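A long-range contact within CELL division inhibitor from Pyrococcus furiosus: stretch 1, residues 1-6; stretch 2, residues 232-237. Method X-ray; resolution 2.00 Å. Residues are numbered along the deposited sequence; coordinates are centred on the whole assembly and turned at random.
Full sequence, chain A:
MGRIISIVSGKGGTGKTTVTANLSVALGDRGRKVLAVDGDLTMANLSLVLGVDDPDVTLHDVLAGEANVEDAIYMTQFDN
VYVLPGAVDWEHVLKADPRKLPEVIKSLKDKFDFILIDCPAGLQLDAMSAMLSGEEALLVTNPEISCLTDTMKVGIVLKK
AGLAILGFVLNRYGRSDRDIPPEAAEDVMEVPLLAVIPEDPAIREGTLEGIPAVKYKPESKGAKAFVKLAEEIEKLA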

ATOM      1  N   MET A   1      -7.443  12.231 -11.519  1.00 32.73           N
ATOM      2  CA  MET A   1      -8.454  11.386 -10.813  1.00 33.07           C
ATOM      3  C   MET A   1      -8.482  11.703  -9.319  1.00 32.18           C
ATOM      4  O   MET A   1      -9.547  11.891  -8.736  1.00 32.50           O
ATOM      5  CB  MET A   1      -8.140   9.901 -11.031  1.00 34.14           C
ATOM      6  CG  MET A   1      -8.309   9.453 -12.479  1.00 35.94           C
ATOM      7  SD  MET A   1      -7.733   7.769 -12.806  1.00 38.25           S
ATOM      8  CE  MET A   1      -9.128   6.788 -12.164  1.00 37.82           C
ATOM      9  N   GLY A   2      -7.303  11.764  -8.708  1.00 31.09           N
ATOM     10  CA  GLY A   2      -7.214  12.067  -7.293  1.00 28.77           C
ATOM     11  C   GLY A   2      -7.818  11.031  -6.364  1.00 27.23           C
ATOM     12  O   GLY A   2      -8.460  11.391  -5.378  1.00 27.36           O
ATOM     13  N   ARG A   3      -7.629   9.750  -6.668  1.00 25.58           N
ATOM     14  CA  ARG A   3      -8.156   8.686  -5.816  1.00 23.87           C
ATOM     15  C   ARG A   3      -7.136   8.314  -4.744  1.00 23.08           C
ATOM     16  O   ARG A   3      -6.029   7.862  -5.055  1.00 22.99           O
ATOM     17  CB  ARG A   3      -8.494   7.440  -6.640  1.00 23.93           C
ATOM     18  CG  ARG A   3      -9.677   7.608  -7.581  1.00 24.11           C
ATOM     19  CD  ARG A   3      -9.882   6.364  -8.433  1.00 24.16           C
ATOM     20  NE  ARG A   3     -10.224   5.185  -7.640  1.00 24.12           N
ATOM     21  CZ  ARG A   3     -10.296   3.953  -8.137  1.00 24.31           C
ATOM     22  NH1 ARG A   3     -10.050   3.744  -9.421  1.00 24.74           N
ATOM     23  NH2 ARG A   3     -10.612   2.931  -7.355  1.00 24.17           N
ATOM     24  N   ILE A   4      -7.508   8.502  -3.483  1.00 21.51           N
ATOM     25  CA  ILE A   4      -6.614   8.180  -2.376  1.00 20.35           C
ATOM     26  C   ILE A   4      -7.021   6.833  -1.792  1.00 19.82           C
ATOM     27  O   ILE A   4      -8.086   6.693  -1.183  1.00 20.25           O
ATOM     28  CB  ILE A   4      -6.659   9.278  -1.295  1.00 20.04           C
ATOM     29  CG1 ILE A   4      -6.440  10.646  -1.950  1.00 19.53           C
ATOM     30  CG2 ILE A   4      -5.566   9.031  -0.248  1.00 19.28           C
ATOM     31  CD1 ILE A   4      -6.384  11.813  -0.965  1.00 19.57           C
ATOM     32  N   ILE A   5      -6.163   5.841  -1.988  1.00 18.32           N
ATOM     33  CA  ILE A   5      -6.432   4.490  -1.531  1.00 17.02           C
ATOM     34  C   ILE A   5      -5.488   4.009  -0.432  1.00 17.04           C
ATOM     35  O   ILE A   5      -4.267   3.991  -0.610  1.00 15.45           O
ATOM     36  CB  ILE A   5      -6.330   3.504  -2.709  1.00 16.76           C
ATOM     37  CG1 ILE A   5      -7.204   3.990  -3.873  1.00 16.31           C
ATOM     38  CG2 ILE A   5      -6.738   2.114  -2.256  1.00 16.59           C
ATOM     39  CD1 ILE A   5      -7.107   3.117  -5.125  1.00 15.65           C
ATOM     40  N   SER A   6      -6.059   3.611   0.700  1.00 16.86           N
ATOM     41  CA  SER A   6      -5.261   3.106   1.808  1.00 17.39           C
ATOM     42  C   SER A   6      -5.064   1.600   1.646  1.00 17.54           C
ATOM     43  O   SER A   6      -6.030   0.855   1.470  1.00 18.18           O
ATOM     44  CB  SER A   6      -5.953   3.395   3.145  1.00 17.19           C
ATOM     45  OG  SER A   6      -6.092   4.789   3.357  1.00 17.27           O
ATOM     46  N   GLU A 232      -8.308  -4.104 -12.386  1.00 27.39           N
ATOM     47  CA  GLU A 232      -9.500  -4.112 -11.541  1.00 28.71           C
ATOM     48  C   GLU A 232      -9.680  -2.810 -10.767  1.00 29.09           C
ATOM     49  O   GLU A 232     -10.787  -2.275 -10.692  1.00 28.85           O
ATOM     50  CB  GLU A 232      -9.447  -5.280 -10.553  1.00 29.57           C
ATOM     51  CG  GLU A 232      -9.657  -6.649 -11.173  1.00 31.41           C
ATOM     52  CD  GLU A 232     -10.975  -6.752 -11.926  1.00 33.01           C
ATOM     53  OE1 GLU A 232     -12.004  -6.275 -11.397  1.00 33.34           O
ATOM     54  OE2 GLU A 232     -10.980  -7.318 -13.042  1.00 33.96           O
ATOM     55  N   ILE A 233      -8.596  -2.310 -10.181  1.00 29.33           N
ATOM     56  CA  ILE A 233      -8.645  -1.068  -9.417  1.00 29.98           C
ATOM     57  C   ILE A 233      -9.196   0.065 -10.278  1.00 31.18           C
ATOM     58  O   ILE A 233     -10.017   0.863  -9.818  1.00 30.98           O
ATOM     59  CB  ILE A 233      -7.236  -0.670  -8.901  1.00 29.48           C
ATOM     60  CG1 ILE A 233      -6.752  -1.688  -7.866  1.00 28.70           C
ATOM     61  CG2 ILE A 233      -7.266   0.731  -8.308  1.00 29.01           C
ATOM     62  CD1 ILE A 233      -7.652  -1.813  -6.656  1.00 28.44           C
ATOM     63  N   GLU A 234      -8.750   0.134 -11.528  1.00 32.50           N
ATOM     64  CA  GLU A 234      -9.214   1.175 -12.435  1.00 34.72           C
ATOM     65  C   GLU A 234     -10.704   1.043 -12.726  1.00 35.67           C
ATOM     66  O   GLU A 234     -11.416   2.043 -12.819  1.00 36.13           O
ATOM     67  CB  GLU A 234      -8.441   1.128 -13.754  1.00 35.33           C
ATOM     68  CG  GLU A 234      -6.958   1.412 -13.626  1.00 36.78           C
ATOM     69  CD  GLU A 234      -6.319   1.699 -14.970  1.00 38.01           C
ATOM     70  OE1 GLU A 234      -6.510   0.890 -15.901  1.00 38.83           O
ATOM     71  OE2 GLU A 234      -5.628   2.732 -15.098  1.00 38.51           O
ATOM     72  N   LYS A 235     -11.171  -0.193 -12.870  1.00 36.86           N
ATOM     73  CA  LYS A 235     -12.579  -0.458 -13.157  1.00 38.10           C
ATOM     74  C   LYS A 235     -13.513  -0.008 -12.037  1.00 38.92           C
ATOM     75  O   LYS A 235     -14.642   0.420 -12.292  1.00 38.89           O
ATOM     76  CB  LYS A 235     -12.797  -1.949 -13.413  1.00 38.26           C
ATOM     77  CG  LYS A 235     -12.234  -2.457 -14.725  1.00 38.77           C
ATOM     78  CD  LYS A 235     -12.559  -3.933 -14.906  1.00 39.05           C
ATOM     79  CE  LYS A 235     -12.111  -4.441 -16.268  1.00 39.57           C
ATOM     80  NZ  LYS A 235     -12.412  -5.891 -16.440  1.00 39.76           N
ATOM     81  N   LEU A 236     -13.043  -0.111 -10.798  1.00 39.75           N
ATOM     82  CA  LEU A 236     -13.846   0.273  -9.645  1.00 40.69           C
ATOM     83  C   LEU A 236     -13.937   1.780  -9.458  1.00 41.29           C
ATOM     84  O   LEU A 236     -14.525   2.255  -8.486  1.00 41.44           O
ATOM     85  CB  LEU A 236     -13.282  -0.369  -8.378  1.00 40.41           C
ATOM     86  CG  LEU A 236     -13.266  -1.898  -8.374  1.00 40.49           C
ATOM     87  CD1 LEU A 236     -12.613  -2.394  -7.096  1.00 40.31           C
ATOM     88  CD2 LEU A 236     -14.688  -2.430  -8.498  1.00 40.54           C
ATOM     89  N   ALA A 237     -13.358   2.533 -10.388  1.00 41.95           N
ATOM     90  CA  ALA A 237     -13.393   3.988 -10.301  1.00 42.66           C
ATOM     91  C   ALA A 237     -14.840   4.469 -10.327  1.00 43.10           C
ATOM     92  O   ALA A 237     -15.717   3.665 -10.716  1.00 43.32           O
ATOM     93  CB  ALA A 237     -12.618   4.601 -11.462  1.00 42.82           C
ATOM     94  OXT ALA A 237     -15.077   5.644  -9.967  1.00 43.49           O
TER

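The two ends of the chain meet here: the opening residues lead into a strand that begins at Arg3, and the last helix of the protein runs through Lys235 before releasing Leu236 and Ala237. The backbones stay well apart, with CA of Arg3 8.3 Å from CA of Ala237 and CA of Ile5 9.9 Å from CA of Ile233, so side chains must bridge the gap. The buried surface is modest, 218 Å² summed over both sides.

Met1 directs its CA-to-CB bond toward the helix end, and its CE rests 4.2 Å from CB of Ala237, a light apolar touch at an exposed margin. Gly2 makes no contact; its positive phi, 65°, is a conformation that glycine adopts easily.

Arg3 carries the contact. Its side chain reaches across in an m, t, p conformation and offers the guanidinium to the end of the helix, where N of Ala237 donates to O of Glu234 and leaves O of Ile233 with only a weak backbone partner, N of Leu236. NH1 donates to O of Ile233 at 2.9 Å with a 158° angle, and NH2 to the same oxygen at 3.3 Å and a more bent 137°. O of Ile233 lies near the guanidinium plane, where the N-H bonds point, and it also accepts the weak bond from N of Leu236 at 3.3 Å. Ala237 covers one face of the guanidinium with its CA, and its CB comes within 3.4 Å of NH1 of Arg3. Elsewhere in the structure, NE and NH2 find further partners.

Strand alternation sets the rest. Ile4 and Ser6 are out of reach, whereas Ile5, like Arg3, points toward the helix. Its CD1 meets CG2 of Ile233 at 4.0 Å, a buried apolar pairing. Ile233 thus serves twice: its backbone oxygen receives Arg3, and its side chain packs against Ile5.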